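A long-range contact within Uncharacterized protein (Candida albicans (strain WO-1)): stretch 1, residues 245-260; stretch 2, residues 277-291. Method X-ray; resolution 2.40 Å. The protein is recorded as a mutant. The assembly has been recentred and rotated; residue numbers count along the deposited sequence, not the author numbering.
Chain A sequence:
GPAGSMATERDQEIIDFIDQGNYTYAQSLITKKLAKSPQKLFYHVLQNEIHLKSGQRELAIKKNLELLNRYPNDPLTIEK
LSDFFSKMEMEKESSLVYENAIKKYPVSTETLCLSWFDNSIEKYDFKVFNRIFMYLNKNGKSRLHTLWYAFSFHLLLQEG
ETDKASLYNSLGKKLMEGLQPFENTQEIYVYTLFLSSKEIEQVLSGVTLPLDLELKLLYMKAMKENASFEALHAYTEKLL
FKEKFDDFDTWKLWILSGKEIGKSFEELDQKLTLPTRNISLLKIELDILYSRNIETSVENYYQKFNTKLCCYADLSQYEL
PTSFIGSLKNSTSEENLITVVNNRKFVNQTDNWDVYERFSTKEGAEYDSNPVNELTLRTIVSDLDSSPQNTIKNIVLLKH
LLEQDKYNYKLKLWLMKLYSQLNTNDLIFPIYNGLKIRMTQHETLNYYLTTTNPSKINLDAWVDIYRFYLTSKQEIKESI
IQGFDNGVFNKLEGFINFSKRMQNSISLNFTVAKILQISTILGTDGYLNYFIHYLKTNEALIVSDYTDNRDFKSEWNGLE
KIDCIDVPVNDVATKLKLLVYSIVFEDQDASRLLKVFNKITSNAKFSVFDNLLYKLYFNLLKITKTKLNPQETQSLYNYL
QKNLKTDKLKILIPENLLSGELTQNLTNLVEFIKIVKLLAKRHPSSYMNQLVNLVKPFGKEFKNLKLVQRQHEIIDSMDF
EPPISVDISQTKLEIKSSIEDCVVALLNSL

Stretch 1 (245-260) FDDFDTWKLWILSGKE
Stretch 2, residues 277-291: RNISLLKIELDILYS

Two helices, 248-260 and 277-289, pack side by side in the same general direction. Their axes cross at -37° and approach to 10.1 Å. Phe248 lies opposite Asn278 (CA to CA 5.8 Å), Lys252 opposite Leu282 (7.0 Å), Ile255 opposite Leu286 (6.9 Å) and Leu256 opposite Leu289 (7.4 Å). Both helices keep phi near -65° and psi near -40°. Tyr290 leaves the helix at -109/21. The contact buries 855 Å², both sides summed.

Apolar packing dominates, with knobs from both sides. Phe248 (chi1 t) sits among Asn278, Leu281, Leu282 and Glu285. Its ring edge meets the backbone, with CE1 3.5 Å from Asn278 O. Ile255 (p, t) points toward the partner and fills the hole formed by Leu282, Glu285, Leu286 and Leu289. Its CG1 is 3.7 Å from Leu289 CD2, and its CD1 is 3.8 Å from Leu282 CD1. In return Leu282 (t, p) sits among Phe248, Trp251, Lys252 and Ile255. Its CD2 lies 3.6 Å from Trp251 CE3. Trp251 (chi1 m, chi2 112°) also carries Ile279 CG1 over one ring face, 3.9 Å from CZ2.

The one direct hydrogen bond between the stretches is at the N-terminal end. Asp246 (chi1 t; phi/psi 57/65) accepts two weak hydrogen bonds at OD1: one from Asn278 ND2 (3.3 Å) across the contact, one from Trp251 NE1 (3.4 Å) within its own stretch. Asp247 is the N-cap of its helix: Asp247 OD2 accepts a weak capping bond from Thr250 N (3.3 Å). It also accepts from Thr250 OG1 (2.7 Å).

One water links the helices. It accepts from Lys252 NZ (3.0 Å) and donates weakly to Glu285 OE1 (3.3 Å).

At the far end Lys259 (t, t, 144°, p) lays CD over one face of the Tyr290 ring (chi1 m, chi2 79°). Lys259 CD stands 3.6 Å from the Tyr290 ring centroid, a CH-pi contact. Lys259 NZ is 5.3 Å from that centroid, so any cation-pi attraction is weak.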

# COMPACT_ATOMS: atom_id res chain seq x y z
N PHE A 245 12.46 28.76 -7.25
CA PHE A 245 11.65 27.67 -6.73
C PHE A 245 10.65 27.19 -7.79
O PHE A 245 10.61 25.99 -8.10
CB PHE A 245 10.96 28.12 -5.45
CG PHE A 245 10.33 27.01 -4.69
CD1 PHE A 245 10.74 25.70 -4.90
CD2 PHE A 245 9.29 27.25 -3.80
CE1 PHE A 245 10.15 24.66 -4.23
CE2 PHE A 245 8.70 26.22 -3.12
CZ PHE A 245 9.13 24.91 -3.34
N ASP A 246 9.90 28.10 -8.41
CA ASP A 246 8.96 27.79 -9.51
C ASP A 246 7.93 26.74 -9.09
O ASP A 246 7.87 25.63 -9.62
CB ASP A 246 9.68 27.34 -10.78
CG ASP A 246 8.71 27.16 -11.97
OD1 ASP A 246 7.57 27.65 -11.91
OD2 ASP A 246 9.09 26.51 -12.97
N ASP A 247 7.11 27.14 -8.12
CA ASP A 247 6.22 26.25 -7.38
C ASP A 247 4.80 26.78 -7.49
O ASP A 247 4.51 27.89 -7.04
CB ASP A 247 6.68 26.18 -5.93
CG ASP A 247 5.98 25.13 -5.15
OD1 ASP A 247 6.23 23.93 -5.40
OD2 ASP A 247 5.21 25.51 -4.25
N PHE A 248 3.91 25.98 -8.10
CA PHE A 248 2.57 26.49 -8.41
C PHE A 248 1.83 26.94 -7.15
O PHE A 248 1.25 28.03 -7.12
CB PHE A 248 1.76 25.44 -9.16
CG PHE A 248 0.51 25.98 -9.79
CD1 PHE A 248 0.58 26.99 -10.74
CD2 PHE A 248 -0.74 25.50 -9.43
CE1 PHE A 248 -0.57 27.50 -11.33
CE2 PHE A 248 -1.90 26.01 -10.02
CZ PHE A 248 -1.81 27.01 -10.96
N ASP A 249 1.83 26.11 -6.11
CA ASP A 249 1.18 26.49 -4.86
C ASP A 249 1.73 27.81 -4.33
O ASP A 249 0.99 28.65 -3.81
CB ASP A 249 1.35 25.37 -3.82
CG ASP A 249 0.54 24.13 -4.16
OD1 ASP A 249 -0.18 24.13 -5.17
OD2 ASP A 249 0.61 23.14 -3.39
N THR A 250 3.05 28.02 -4.47
CA THR A 250 3.66 29.27 -4.03
C THR A 250 3.28 30.44 -4.94
O THR A 250 3.16 31.58 -4.46
CB THR A 250 5.18 29.10 -3.95
OG1 THR A 250 5.49 27.95 -3.15
CG2 THR A 250 5.83 30.35 -3.33
N TRP A 251 3.07 30.17 -6.23
CA TRP A 251 2.61 31.22 -7.14
C TRP A 251 1.21 31.68 -6.77
O TRP A 251 0.91 32.88 -6.79
CB TRP A 251 2.62 30.73 -8.59
CG TRP A 251 3.96 30.77 -9.32
CD1 TRP A 251 4.71 29.69 -9.74
CD2 TRP A 251 4.68 31.93 -9.76
NE1 TRP A 251 5.84 30.12 -10.39
CE2 TRP A 251 5.84 31.49 -10.42
CE3 TRP A 251 4.45 33.31 -9.65
CZ2 TRP A 251 6.78 32.37 -10.96
CZ3 TRP A 251 5.38 34.18 -10.19
CH2 TRP A 251 6.53 33.71 -10.84
N LYS A 252 0.34 30.73 -6.44
CA LYS A 252 -1.04 31.08 -6.11
C LYS A 252 -1.10 31.93 -4.85
O LYS A 252 -1.84 32.92 -4.80
CB LYS A 252 -1.87 29.81 -5.94
CG LYS A 252 -2.07 29.03 -7.25
CD LYS A 252 -2.48 27.57 -7.00
CE LYS A 252 -3.89 27.45 -6.46
NZ LYS A 252 -4.24 26.03 -6.19
N LEU A 253 -0.32 31.56 -3.83
CA LEU A 253 -0.23 32.40 -2.63
C LEU A 253 0.29 33.79 -2.97
O LEU A 253 -0.15 34.78 -2.38
CB LEU A 253 0.65 31.71 -1.59
CG LEU A 253 0.13 30.40 -0.97
CD1 LEU A 253 1.07 29.93 0.13
CD2 LEU A 253 -1.26 30.52 -0.40
N TRP A 254 1.20 33.88 -3.95
CA TRP A 254 1.78 35.17 -4.31
C TRP A 254 0.76 36.11 -4.94
O TRP A 254 0.77 37.31 -4.66
CB TRP A 254 2.97 34.96 -5.26
CG TRP A 254 3.62 36.23 -5.71
CD1 TRP A 254 4.51 37.01 -5.00
CD2 TRP A 254 3.47 36.86 -6.98
NE1 TRP A 254 4.89 38.09 -5.75
CE2 TRP A 254 4.27 38.02 -6.97
CE3 TRP A 254 2.72 36.57 -8.13
CZ2 TRP A 254 4.35 38.87 -8.06
CZ3 TRP A 254 2.79 37.42 -9.20
CH2 TRP A 254 3.61 38.56 -9.17
N ILE A 255 -0.12 35.59 -5.81
CA ILE A 255 -1.14 36.45 -6.40
C ILE A 255 -2.27 36.71 -5.41
O ILE A 255 -2.85 37.80 -5.40
CB ILE A 255 -1.70 35.87 -7.72
CG1 ILE A 255 -2.43 34.54 -7.48
CG2 ILE A 255 -0.60 35.74 -8.78
CD1 ILE A 255 -3.25 34.06 -8.66
N LEU A 256 -2.59 35.72 -4.59
CA LEU A 256 -3.57 35.92 -3.54
C LEU A 256 -3.14 37.06 -2.62
O LEU A 256 -3.84 38.07 -2.49
CB LEU A 256 -3.77 34.63 -2.74
CG LEU A 256 -4.71 34.78 -1.54
CD1 LEU A 256 -6.07 35.27 -2.00
CD2 LEU A 256 -4.83 33.49 -0.78
N SER A 257 -1.97 36.92 -1.99
CA SER A 257 -1.50 37.94 -1.08
C SER A 257 -1.28 39.27 -1.80
O SER A 257 -1.53 40.34 -1.23
CB SER A 257 -0.21 37.47 -0.39
OG SER A 257 0.77 37.04 -1.33
N GLY A 258 -0.86 39.22 -3.07
CA GLY A 258 -0.71 40.44 -3.84
C GLY A 258 -2.00 41.24 -3.94
O GLY A 258 -2.02 42.45 -3.71
N LYS A 259 -3.10 40.56 -4.27
CA LYS A 259 -4.39 41.24 -4.31
C LYS A 259 -4.78 41.73 -2.92
O LYS A 259 -5.29 42.85 -2.77
CB LYS A 259 -5.46 40.31 -4.88
CG LYS A 259 -6.84 40.96 -4.97
CD LYS A 259 -7.70 40.30 -6.01
CE LYS A 259 -9.15 40.27 -5.57
NZ LYS A 259 -9.66 41.61 -5.21
N GLU A 260 -4.53 40.92 -1.90
CA GLU A 260 -4.97 41.27 -0.55
C GLU A 260 -4.33 42.58 -0.08
O GLU A 260 -4.97 43.36 0.63
CB GLU A 260 -4.64 40.12 0.40
CG GLU A 260 -5.61 38.94 0.32
CD GLU A 260 -6.99 39.29 0.84
OE1 GLU A 260 -7.15 40.36 1.46
OE2 GLU A 260 -7.92 38.49 0.63
N ARG A 277 5.02 26.64 -17.91
CA ARG A 277 3.75 25.96 -17.64
C ARG A 277 3.04 26.59 -16.45
O ARG A 277 1.88 27.00 -16.55
CB ARG A 277 4.00 24.47 -17.40
CG ARG A 277 2.80 23.68 -16.87
CD ARG A 277 2.86 22.20 -17.28
NE ARG A 277 1.83 21.42 -16.59
CZ ARG A 277 1.98 20.88 -15.38
NH1 ARG A 277 3.11 21.03 -14.72
NH2 ARG A 277 0.98 20.19 -14.82
N ASN A 278 3.74 26.70 -15.32
CA ASN A 278 3.09 27.18 -14.10
C ASN A 278 2.59 28.61 -14.25
O ASN A 278 1.53 28.96 -13.72
CB ASN A 278 4.06 27.08 -12.93
CG ASN A 278 4.11 25.68 -12.32
OD1 ASN A 278 3.26 24.83 -12.59
ND2 ASN A 278 5.11 25.45 -11.47
N ILE A 279 3.33 29.45 -14.97
CA ILE A 279 2.90 30.83 -15.16
C ILE A 279 1.73 30.89 -16.14
O ILE A 279 0.84 31.73 -16.01
CB ILE A 279 4.08 31.70 -15.63
CG1 ILE A 279 5.08 31.88 -14.49
CG2 ILE A 279 3.61 33.05 -16.20
CD1 ILE A 279 6.33 32.63 -14.94
N SER A 280 1.70 29.97 -17.12
CA SER A 280 0.60 29.95 -18.07
C SER A 280 -0.70 29.57 -17.39
O SER A 280 -1.74 30.18 -17.65
CB SER A 280 0.93 28.98 -19.21
OG SER A 280 2.02 29.48 -19.96
N LEU A 281 -0.65 28.59 -16.49
CA LEU A 281 -1.82 28.25 -15.70
C LEU A 281 -2.15 29.35 -14.70
O LEU A 281 -3.32 29.62 -14.42
CB LEU A 281 -1.61 26.92 -14.96
CG LEU A 281 -1.63 25.66 -15.83
CD1 LEU A 281 -1.37 24.42 -15.00
CD2 LEU A 281 -2.94 25.53 -16.57
N LEU A 282 -1.11 29.99 -14.15
CA LEU A 282 -1.34 31.03 -13.15
C LEU A 282 -2.15 32.18 -13.72
O LEU A 282 -2.98 32.77 -13.03
CB LEU A 282 -0.02 31.55 -12.61
CG LEU A 282 -0.14 32.48 -11.40
CD1 LEU A 282 -0.65 31.69 -10.20
CD2 LEU A 282 1.20 33.13 -11.10
N LYS A 283 -1.91 32.51 -15.00
CA LYS A 283 -2.64 33.59 -15.66
C LYS A 283 -4.14 33.31 -15.67
O LYS A 283 -4.95 34.25 -15.55
CB LYS A 283 -2.12 33.78 -17.08
CG LYS A 283 -0.80 34.52 -17.13
CD LYS A 283 -0.34 34.78 -18.55
CE LYS A 283 0.96 35.60 -18.57
NZ LYS A 283 0.79 37.03 -18.16
N ILE A 284 -4.52 32.04 -15.79
CA ILE A 284 -5.91 31.64 -15.60
C ILE A 284 -6.34 31.89 -14.16
O ILE A 284 -7.41 32.45 -13.89
CB ILE A 284 -6.12 30.17 -15.97
CG1 ILE A 284 -5.50 29.88 -17.34
CG2 ILE A 284 -7.60 29.84 -15.96
CD1 ILE A 284 -5.58 28.43 -17.76
N GLU A 285 -5.51 31.46 -13.21
CA GLU A 285 -5.80 31.67 -11.80
C GLU A 285 -5.86 33.16 -11.46
O GLU A 285 -6.59 33.57 -10.55
CB GLU A 285 -4.75 30.96 -10.95
CG GLU A 285 -5.29 30.37 -9.64
CD GLU A 285 -5.94 29.01 -9.80
OE1 GLU A 285 -5.41 28.19 -10.58
OE2 GLU A 285 -6.96 28.76 -9.13
N LEU A 286 -5.11 33.98 -12.20
CA LEU A 286 -5.10 35.41 -11.91
C LEU A 286 -6.33 36.10 -12.48
O LEU A 286 -6.85 37.04 -11.88
CB LEU A 286 -3.81 36.04 -12.45
CG LEU A 286 -3.61 37.55 -12.19
CD1 LEU A 286 -3.40 37.82 -10.71
CD2 LEU A 286 -2.46 38.12 -13.02
N ASP A 287 -6.82 35.63 -13.64
CA ASP A 287 -8.09 36.11 -14.17
C ASP A 287 -9.23 35.83 -13.20
O ASP A 287 -10.06 36.71 -12.92
CB ASP A 287 -8.38 35.47 -15.53
CG ASP A 287 -7.42 35.92 -16.60
OD1 ASP A 287 -6.60 36.82 -16.31
OD2 ASP A 287 -7.48 35.37 -17.72
N ILE A 288 -9.30 34.60 -12.69
CA ILE A 288 -10.33 34.23 -11.73
C ILE A 288 -10.25 35.13 -10.50
O ILE A 288 -11.27 35.64 -10.01
CB ILE A 288 -10.19 32.74 -11.37
CG1 ILE A 288 -10.57 31.87 -12.56
CG2 ILE A 288 -11.01 32.39 -10.13
CD1 ILE A 288 -10.21 30.41 -12.40
N LEU A 289 -9.03 35.34 -9.99
CA LEU A 289 -8.82 36.10 -8.77
C LEU A 289 -9.28 37.55 -8.90
O LEU A 289 -9.67 38.18 -7.91
CB LEU A 289 -7.35 36.05 -8.38
CG LEU A 289 -6.95 36.71 -7.07
CD1 LEU A 289 -7.67 36.03 -5.92
CD2 LEU A 289 -5.43 36.63 -6.88
N TYR A 290 -9.23 38.11 -10.12
CA TYR A 290 -9.62 39.49 -10.36
C TYR A 290 -10.93 39.57 -11.13
O TYR A 290 -11.21 40.60 -11.77
CB TYR A 290 -8.50 40.24 -11.10
CG TYR A 290 -7.39 40.70 -10.17
CD1 TYR A 290 -6.40 39.81 -9.72
CD2 TYR A 290 -7.32 42.02 -9.72
CE1 TYR A 290 -5.39 40.22 -8.86
CE2 TYR A 290 -6.31 42.44 -8.86
CZ TYR A 290 -5.35 41.54 -8.43
OH TYR A 290 -4.34 41.95 -7.58
N SER A 291 -11.73 38.51 -11.09
CA SER A 291 -13.07 38.49 -11.69
C SER A 291 -13.05 38.93 -13.15
O SER A 291 -13.92 39.67 -13.61
CB SER A 291 -14.03 39.34 -10.85
OG SER A 291 -14.03 38.87 -9.50
O HOH W 1 -5.40 25.35 -8.85